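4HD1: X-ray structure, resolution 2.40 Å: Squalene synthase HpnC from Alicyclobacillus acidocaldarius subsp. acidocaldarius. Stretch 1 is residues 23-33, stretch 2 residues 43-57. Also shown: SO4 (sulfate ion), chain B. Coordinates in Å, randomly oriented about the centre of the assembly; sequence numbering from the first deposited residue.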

ATOM      1  N   ARG A  23       4.390 -12.429   9.034  1.00 66.06           N
ATOM      2  CA  ARG A  23       5.262 -11.991  10.128  1.00 73.67           C
ATOM      3  C   ARG A  23       6.737 -11.894   9.730  1.00 75.83           C
ATOM      4  O   ARG A  23       7.435 -10.989  10.179  1.00 81.45           O
ATOM      5  N   SER A  24       7.199 -12.797   8.869  1.00 74.86           N
ATOM      6  CA  SER A  24       8.591 -12.765   8.422  1.00 78.67           C
ATOM      7  C   SER A  24       8.864 -11.654   7.401  1.00 79.72           C
ATOM      8  O   SER A  24       9.967 -11.115   7.360  1.00 85.73           O
ATOM      9  N   HIS A  25       7.867 -11.321   6.585  1.00 80.26           N
ATOM     10  CA  HIS A  25       8.027 -10.300   5.541  1.00 84.22           C
ATOM     11  C   HIS A  25       7.821  -8.889   6.033  1.00 86.54           C
ATOM     12  O   HIS A  25       8.542  -7.981   5.623  1.00 91.25           O
ATOM     13  N   TYR A  26       6.838  -8.685   6.906  1.00 84.32           N
ATOM     14  CA  TYR A  26       6.526  -7.345   7.412  1.00 85.19           C
ATOM     15  C   TYR A  26       7.005  -7.179   8.853  1.00 87.58           C
ATOM     16  O   TYR A  26       6.374  -7.678   9.788  1.00 81.77           O
ATOM     17  N   GLU A  27       8.121  -6.472   9.021  1.00120.51           N
ATOM     18  CA  GLU A  27       8.762  -6.309  10.329  1.00120.29           C
ATOM     19  C   GLU A  27       7.871  -5.626  11.364  1.00109.45           C
ATOM     20  O   GLU A  27       7.976  -5.906  12.555  1.00108.27           O
ATOM     21  N   ASN A  28       6.990  -4.748  10.906  1.00107.77           N
ATOM     22  CA  ASN A  28       6.166  -3.967  11.812  1.00111.00           C
ATOM     23  C   ASN A  28       4.729  -4.449  11.953  1.00106.12           C
ATOM     24  O   ASN A  28       3.862  -3.683  12.375  1.00101.32           O
ATOM     25  N   PHE A  29       4.477  -5.716  11.631  1.00102.74           N
ATOM     26  CA  PHE A  29       3.099  -6.185  11.538  1.00105.02           C
ATOM     27  C   PHE A  29       2.309  -6.134  12.844  1.00104.44           C
ATOM     28  O   PHE A  29       1.090  -5.962  12.819  1.00108.87           O
ATOM     29  N   SER A  30       2.995  -6.263  13.976  1.00 96.07           N
ATOM     30  CA  SER A  30       2.345  -6.130  15.280  1.00 95.00           C
ATOM     31  C   SER A  30       1.676  -4.772  15.480  1.00 96.68           C
ATOM     32  O   SER A  30       0.678  -4.673  16.179  1.00 91.88           O
ATOM     33  N   VAL A  31       2.244  -3.736  14.869  1.00 98.00           N
ATOM     34  CA  VAL A  31       1.674  -2.392  14.908  1.00104.34           C
ATOM     35  C   VAL A  31       0.511  -2.309  13.926  1.00111.03           C
ATOM     36  O   VAL A  31      -0.580  -1.867  14.286  1.00109.80           O
ATOM     37  N   VAL A  32       0.757  -2.750  12.693  1.00 82.94           N
ATOM     38  CA  VAL A  32      -0.245  -2.759  11.614  1.00 86.25           C
ATOM     39  C   VAL A  32      -1.541  -3.486  12.021  1.00 83.98           C
ATOM     40  O   VAL A  32      -2.621  -3.165  11.510  1.00 81.84           O
ATOM     41  N   SER A  33      -1.430  -4.433  12.955  1.00 79.66           N
ATOM     42  CA  SER A  33      -2.563  -5.257  13.374  1.00 74.39           C
ATOM     43  C   SER A  33      -2.877  -5.171  14.876  1.00 73.44           C
ATOM     44  O   SER A  33      -3.647  -5.993  15.399  1.00 70.51           O
ATOM     45  N   HIS A  43      -7.763 -12.826   8.474  1.00 48.83           N
ATOM     46  CA  HIS A  43      -7.992 -12.186   7.187  1.00 50.62           C
ATOM     47  C   HIS A  43      -6.918 -11.180   6.867  1.00 49.53           C
ATOM     48  O   HIS A  43      -6.581 -10.977   5.696  1.00 49.60           O
ATOM     49  N   PHE A  44      -6.347 -10.555   7.897  1.00 49.28           N
ATOM     50  CA  PHE A  44      -5.177  -9.703   7.696  1.00 50.05           C
ATOM     51  C   PHE A  44      -3.989 -10.543   7.194  1.00 52.35           C
ATOM     52  O   PHE A  44      -3.313 -10.144   6.240  1.00 55.94           O
ATOM     53  N   TYR A  45      -3.776 -11.717   7.799  1.00 51.10           N
ATOM     54  CA  TYR A  45      -2.670 -12.588   7.417  1.00 51.13           C
ATOM     55  C   TYR A  45      -2.788 -13.071   5.979  1.00 52.00           C
ATOM     56  O   TYR A  45      -1.791 -13.077   5.252  1.00 54.83           O
ATOM     57  N   SER A  46      -3.993 -13.445   5.553  1.00 51.67           N
ATOM     58  CA  SER A  46      -4.163 -13.938   4.181  1.00 55.63           C
ATOM     59  C   SER A  46      -4.047 -12.825   3.131  1.00 55.25           C
ATOM     60  O   SER A  46      -3.500 -13.044   2.047  1.00 55.92           O
ATOM     61  N   VAL A  47      -4.551 -11.634   3.452  1.00 53.22           N
ATOM     62  CA  VAL A  47      -4.448 -10.502   2.533  1.00 50.39           C
ATOM     63  C   VAL A  47      -2.998 -10.042   2.420  1.00 50.92           C
ATOM     64  O   VAL A  47      -2.503  -9.784   1.317  1.00 50.62           O
ATOM     65  N   TYR A  48      -2.314  -9.971   3.558  1.00 52.95           N
ATOM     66  CA  TYR A  48      -0.911  -9.580   3.555  1.00 54.27           C
ATOM     67  C   TYR A  48       0.012 -10.613   2.915  1.00 55.54           C
ATOM     68  O   TYR A  48       0.951 -10.226   2.209  1.00 56.22           O
ATOM     69  N   ALA A  49      -0.259 -11.906   3.122  1.00 54.58           N
ATOM     70  CA  ALA A  49       0.483 -12.950   2.403  1.00 57.17           C
ATOM     71  C   ALA A  49       0.293 -12.775   0.899  1.00 57.54           C
ATOM     72  O   ALA A  49       1.248 -12.881   0.142  1.00 62.14           O
ATOM     73  N   PHE A  50      -0.926 -12.467   0.462  1.00 56.72           N
ATOM     74  CA  PHE A  50      -1.156 -12.160  -0.948  1.00 58.41           C
ATOM     75  C   PHE A  50      -0.269 -11.003  -1.447  1.00 59.84           C
ATOM     76  O   PHE A  50       0.327 -11.104  -2.519  1.00 62.16           O
ATOM     77  N   CYS A  51      -0.188  -9.916  -0.680  1.00 59.52           N
ATOM     78  CA  CYS A  51       0.649  -8.765  -1.053  1.00 62.16           C
ATOM     79  C   CYS A  51       2.141  -9.115  -1.070  1.00 66.57           C
ATOM     80  O   CYS A  51       2.876  -8.651  -1.938  1.00 65.30           O
ATOM     81  N   ARG A  52       2.578  -9.928  -0.106  1.00 68.67           N
ATOM     82  CA  ARG A  52       3.948 -10.430  -0.082  1.00 71.90           C
ATOM     83  C   ARG A  52       4.267 -11.157  -1.392  1.00 71.64           C
ATOM     84  O   ARG A  52       5.349 -10.988  -1.955  1.00 71.99           O
ATOM     85  N   GLY A  53       3.313 -11.955  -1.867  1.00 71.45           N
ATOM     86  CA  GLY A  53       3.455 -12.693  -3.121  1.00 70.93           C
ATOM     87  C   GLY A  53       3.701 -11.775  -4.304  1.00 72.21           C
ATOM     88  O   GLY A  53       4.524 -12.077  -5.159  1.00 77.68           O
ATOM     89  N   VAL A  54       2.994 -10.646  -4.349  1.00 73.25           N
ATOM     90  CA  VAL A  54       3.211  -9.654  -5.408  1.00 71.96           C
ATOM     91  C   VAL A  54       4.572  -8.959  -5.250  1.00 75.84           C
ATOM     92  O   VAL A  54       5.271  -8.739  -6.240  1.00 77.83           O
ATOM     93  N   ASP A  55       4.947  -8.630  -4.012  1.00 76.01           N
ATOM     94  CA  ASP A  55       6.258  -8.033  -3.728  1.00 81.35           C
ATOM     95  C   ASP A  55       7.414  -8.902  -4.223  1.00 85.95           C
ATOM     96  O   ASP A  55       8.333  -8.403  -4.870  1.00 89.83           O
ATOM     97  N   ASP A  56       7.351 -10.199  -3.925  1.00 87.35           N
ATOM     98  CA  ASP A  56       8.403 -11.156  -4.295  1.00 93.28           C
ATOM     99  C   ASP A  56       8.656 -11.247  -5.802  1.00 94.58           C
ATOM    100  O   ASP A  56       9.738 -11.649  -6.236  1.00 98.62           O
ATOM    101  N   LEU A  57       7.656 -10.871  -6.592  1.00 89.18           N
ATOM    102  CA  LEU A  57       7.798 -10.826  -8.043  1.00 88.09           C
ATOM    103  C   LEU A  57       8.193  -9.414  -8.508  1.00 89.85           C
ATOM    104  O   LEU A  57       7.762  -8.951  -9.565  1.00 91.49           O
TER

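An aromatic ladder braced at one end by a small polar cluster joins the helix of stretch 2 to the end of one helix, the turn and the short helix of stretch 1. Y48 (chi1 m) is its middle rung, pointing toward stretch 1 and used twice. Its edge meets the face of Y26 (m), with CD1 of Y48 3.7 Å from CZ of Y26 and the planes nearly perpendicular, while its own face receives the edge of F29 (t), whose CE2 lies 3.5 Å from CD2 of Y48. Y26 and F29, the ends of a type I turn, both direct their CA-to-CB bonds toward the helix, whereas E27 and N28 stay out of reach.

Buried F29 also sets CZ 4.0 Å from CB of F44 (m) and CE1 3.4 Å from CE1 of Y45 (m), a rim-to-rim pair; the CA-to-CB bond of Y45 runs sideways, but its end comes nearer. Beyond the F29 contact, Y45 OH donates a very short hydrogen bond to sulfate O3 (2.4 Å), an ion probably from the crystallisation liquor. V32 (t) extends the apolar patch, V32 CG1 lying 3.9 Å from Y48 CZ.

At the polar end, H25 (t) lays its ring face against the aliphatic part of R52 (t), R52 CG 3.7 Å from the centroid of the H25 ring, and H25 NE2 donates to OD2 of D55 (m; 3.2 Å). R52 NH1 gives a weak hydrogen bond to S24 OG (3.1 Å), and R52 NE salt-bridges D56 OD2 (3.4 Å) within stretch 2.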

ATOM      1  CB  ARG A  23       5.073 -12.861  11.376  1.00 75.05           C
ATOM      2  CG  ARG A  23       3.730 -12.636  12.061  1.00 82.68           C
ATOM      3  CD  ARG A  23       3.541 -13.518  13.289  1.00 98.42           C
ATOM      4  NE  ARG A  23       4.160 -12.954  14.492  1.00103.72           N
ATOM      5  CZ  ARG A  23       5.188 -13.495  15.149  1.00101.40           C
ATOM      6  NH1 ARG A  23       5.739 -14.634  14.741  1.00 89.16           N
ATOM      7  NH2 ARG A  23       5.665 -12.892  16.230  1.00108.68           N
ATOM      8  CB  SER A  24       9.018 -14.116   7.850  1.00 77.79           C
ATOM      9  OG  SER A  24       8.621 -14.243   6.495  1.00 74.64           O
ATOM     10  CB  HIS A  25       7.112 -10.588   4.349  1.00 84.90           C
ATOM     11  CG  HIS A  25       7.331  -9.668   3.167  1.00 93.41           C
ATOM     12  ND1 HIS A  25       8.361  -9.818   2.313  1.00 99.99           N
ATOM     13  CD2 HIS A  25       6.598  -8.573   2.709  1.00 97.78           C
ATOM     14  CE1 HIS A  25       8.298  -8.863   1.363  1.00 99.96           C
ATOM     15  NE2 HIS A  25       7.219  -8.104   1.605  1.00 95.20           N
ATOM     16  CB  TYR A  26       5.021  -7.045   7.299  1.00 82.96           C
ATOM     17  CG  TYR A  26       4.463  -7.096   5.885  1.00 82.30           C
ATOM     18  CD1 TYR A  26       4.442  -5.954   5.078  1.00 84.38           C
ATOM     19  CD2 TYR A  26       3.949  -8.285   5.358  1.00 76.99           C
ATOM     20  CE1 TYR A  26       3.931  -5.998   3.787  1.00 82.94           C
ATOM     21  CE2 TYR A  26       3.435  -8.339   4.070  1.00 76.33           C
ATOM     22  CZ  TYR A  26       3.431  -7.195   3.289  1.00 82.55           C
ATOM     23  OH  TYR A  26       2.925  -7.243   2.009  1.00 87.60           O
ATOM     24  CB  GLU A  27      10.107  -5.573  10.211  1.00128.28           C
ATOM     25  CG  GLU A  27      10.087  -4.268   9.419  1.00144.18           C
ATOM     26  CD  GLU A  27      10.511  -4.444   7.967  1.00156.89           C
ATOM     27  OE1 GLU A  27       9.841  -5.194   7.224  1.00152.73           O
ATOM     28  OE2 GLU A  27      11.514  -3.818   7.561  1.00163.63           O
ATOM     29  CB  ASN A  28       6.186  -2.500  11.386  1.00118.33           C
ATOM     30  CG  ASN A  28       7.465  -1.805  11.784  1.00126.17           C
ATOM     31  OD1 ASN A  28       7.774  -1.689  12.971  1.00119.21           O
ATOM     32  ND2 ASN A  28       8.220  -1.335  10.795  1.00132.81           N
ATOM     33  CB  PHE A  29       2.991  -7.562  10.892  1.00106.55           C
ATOM     34  CG  PHE A  29       1.631  -7.839  10.333  1.00112.17           C
ATOM     35  CD1 PHE A  29       0.738  -8.659  11.011  1.00115.63           C
ATOM     36  CD2 PHE A  29       1.222  -7.237   9.149  1.00112.90           C
ATOM     37  CE1 PHE A  29      -0.530  -8.892  10.503  1.00120.96           C
ATOM     38  CE2 PHE A  29      -0.043  -7.469   8.637  1.00123.13           C
ATOM     39  CZ  PHE A  29      -0.920  -8.301   9.313  1.00125.47           C
ATOM     40  CB  SER A  30       3.335  -6.390  16.408  1.00 90.77           C
ATOM     41  OG  SER A  30       3.514  -7.776  16.603  1.00 87.00           O
ATOM     42  CB  VAL A  31       2.719  -1.303  14.569  1.00104.62           C
ATOM     43  CG1 VAL A  31       2.118   0.085  14.719  1.00103.31           C
ATOM     44  CG2 VAL A  31       3.944  -1.431  15.458  1.00 91.17           C
ATOM     45  CB  VAL A  32       0.351  -3.349  10.296  1.00 88.48           C
ATOM     46  CG1 VAL A  32      -0.717  -3.570   9.227  1.00 87.46           C
ATOM     47  CG2 VAL A  32       1.452  -2.449   9.748  1.00 87.20           C
ATOM     48  CB  SER A  33      -2.300  -6.712  12.996  1.00 70.74           C
ATOM     49  OG  SER A  33      -1.403  -7.284  13.928  1.00 73.34           O
ATOM     50  CB  HIS A  43      -9.388 -11.589   7.146  1.00 53.49           C
ATOM     51  CG  HIS A  43     -10.467 -12.578   7.526  1.00 56.73           C
ATOM     52  ND1 HIS A  43     -10.694 -13.707   6.820  1.00 59.10           N
ATOM     53  CD2 HIS A  43     -11.369 -12.590   8.592  1.00 57.90           C
ATOM     54  CE1 HIS A  43     -11.692 -14.404   7.398  1.00 62.54           C
ATOM     55  NE2 HIS A  43     -12.104 -13.720   8.483  1.00 61.76           N
ATOM     56  CB  PHE A  44      -4.851  -8.880   8.955  1.00 48.60           C
ATOM     57  CG  PHE A  44      -5.565  -7.551   9.004  1.00 50.36           C
ATOM     58  CD1 PHE A  44      -6.944  -7.485   9.207  1.00 51.18           C
ATOM     59  CD2 PHE A  44      -4.866  -6.359   8.818  1.00 51.88           C
ATOM     60  CE1 PHE A  44      -7.606  -6.260   9.234  1.00 51.24           C
ATOM     61  CE2 PHE A  44      -5.516  -5.130   8.846  1.00 52.09           C
ATOM     62  CZ  PHE A  44      -6.888  -5.084   9.053  1.00 51.64           C
ATOM     63  CB  TYR A  45      -2.510 -13.774   8.378  1.00 50.91           C
ATOM     64  CG  TYR A  45      -2.150 -13.379   9.794  1.00 53.09           C
ATOM     65  CD1 TYR A  45      -1.087 -12.510  10.053  1.00 55.41           C
ATOM     66  CD2 TYR A  45      -2.862 -13.886  10.880  1.00 53.31           C
ATOM     67  CE1 TYR A  45      -0.753 -12.149  11.349  1.00 58.04           C
ATOM     68  CE2 TYR A  45      -2.534 -13.531  12.184  1.00 55.01           C
ATOM     69  CZ  TYR A  45      -1.481 -12.660  12.413  1.00 58.22           C
ATOM     70  OH  TYR A  45      -1.150 -12.299  13.703  1.00 60.02           O
ATOM     71  CB  SER A  46      -5.476 -14.705   4.015  1.00 56.82           C
ATOM     72  OG  SER A  46      -6.586 -13.871   4.277  1.00 60.44           O
ATOM     73  CB  VAL A  47      -5.372  -9.344   2.939  1.00 50.02           C
ATOM     74  CG1 VAL A  47      -5.047  -8.089   2.144  1.00 50.09           C
ATOM     75  CG2 VAL A  47      -6.823  -9.750   2.723  1.00 48.69           C
ATOM     76  CB  TYR A  48      -0.450  -9.147   4.945  1.00 57.48           C
ATOM     77  CG  TYR A  48      -0.775  -7.694   5.203  1.00 62.90           C
ATOM     78  CD1 TYR A  48       0.139  -6.687   4.879  1.00 69.00           C
ATOM     79  CD2 TYR A  48      -2.012  -7.311   5.730  1.00 65.07           C
ATOM     80  CE1 TYR A  48      -0.160  -5.348   5.099  1.00 72.19           C
ATOM     81  CE2 TYR A  48      -2.319  -5.972   5.956  1.00 68.79           C
ATOM     82  CZ  TYR A  48      -1.389  -5.000   5.641  1.00 74.22           C
ATOM     83  OH  TYR A  48      -1.682  -3.674   5.855  1.00 84.58           O
ATOM     84  CB  ALA A  49       0.074 -14.353   2.842  1.00 56.83           C
ATOM     85  CB  PHE A  50      -2.636 -11.876  -1.232  1.00 57.88           C
ATOM     86  CG  PHE A  50      -2.884 -11.324  -2.612  1.00 61.12           C
ATOM     87  CD1 PHE A  50      -3.116 -12.179  -3.691  1.00 60.82           C
ATOM     88  CD2 PHE A  50      -2.854  -9.950  -2.841  1.00 60.77           C
ATOM     89  CE1 PHE A  50      -3.326 -11.674  -4.964  1.00 59.69           C
ATOM     90  CE2 PHE A  50      -3.056  -9.439  -4.112  1.00 61.32           C
ATOM     91  CZ  PHE A  50      -3.294 -10.303  -5.174  1.00 61.22           C
ATOM     92  CB  CYS A  51       0.410  -7.574  -0.122  1.00 60.69           C
ATOM     93  SG  CYS A  51      -1.278  -6.938  -0.139  1.00 62.68           S
ATOM     94  CB  ARG A  52       4.174 -11.362   1.115  1.00 78.15           C
ATOM     95  CG  ARG A  52       5.574 -11.967   1.175  1.00 86.51           C
ATOM     96  CD  ARG A  52       5.569 -13.387   1.721  1.00 91.73           C
ATOM     97  NE  ARG A  52       6.813 -14.090   1.408  1.00100.49           N
ATOM     98  CZ  ARG A  52       7.799 -14.327   2.273  1.00100.42           C
ATOM     99  NH1 ARG A  52       7.702 -13.931   3.539  1.00 92.61           N
ATOM    100  NH2 ARG A  52       8.887 -14.972   1.870  1.00 97.23           N
ATOM    101  CB  VAL A  54       2.072  -8.604  -5.501  1.00 68.23           C
ATOM    102  CG1 VAL A  54       2.190  -7.798  -6.793  1.00 67.23           C
ATOM    103  CG2 VAL A  54       0.703  -9.269  -5.430  1.00 64.14           C
ATOM    104  CB  ASP A  55       6.430  -7.756  -2.230  1.00 85.13           C
ATOM    105  CG  ASP A  55       5.617  -6.560  -1.747  1.00 87.69           C
ATOM    106  OD1 ASP A  55       5.016  -5.848  -2.581  1.00 86.18           O
ATOM    107  OD2 ASP A  55       5.586  -6.330  -0.517  1.00 94.58           O
ATOM    108  CB  ASP A  56       8.084 -12.545  -3.738  1.00 94.74           C
ATOM    109  CG  ASP A  56       8.347 -12.653  -2.247  1.00 97.42           C
ATOM    110  OD1 ASP A  56       8.789 -11.660  -1.630  1.00 97.54           O
ATOM    111  OD2 ASP A  56       8.115 -13.743  -1.687  1.00108.49           O
ATOM    112  CB  LEU A  57       6.509 -11.320  -8.721  1.00 81.51           C
ATOM    113  CG  LEU A  57       6.018 -12.738  -8.336  1.00 79.26           C
ATOM    114  CD1 LEU A  57       4.643 -13.013  -8.931  1.00 75.81           C
ATOM    115  CD2 LEU A  57       7.015 -13.842  -8.754  1.00 85.05           C
TER
HETATM  116  S   SO4 B 301      -2.315 -14.154  16.365  1.00 45.10           S
HETATM  117  O1  SO4 B 301      -3.415 -14.463  17.319  1.00 46.30           O
HETATM  118  O2  SO4 B 301      -2.145 -15.271  15.384  1.00 61.31           O
HETATM  119  O3  SO4 B 301      -2.605 -12.931  15.565  1.00 58.05           O
HETATM  120  O4  SO4 B 301      -1.096 -13.937  17.215  1.00 45.26           O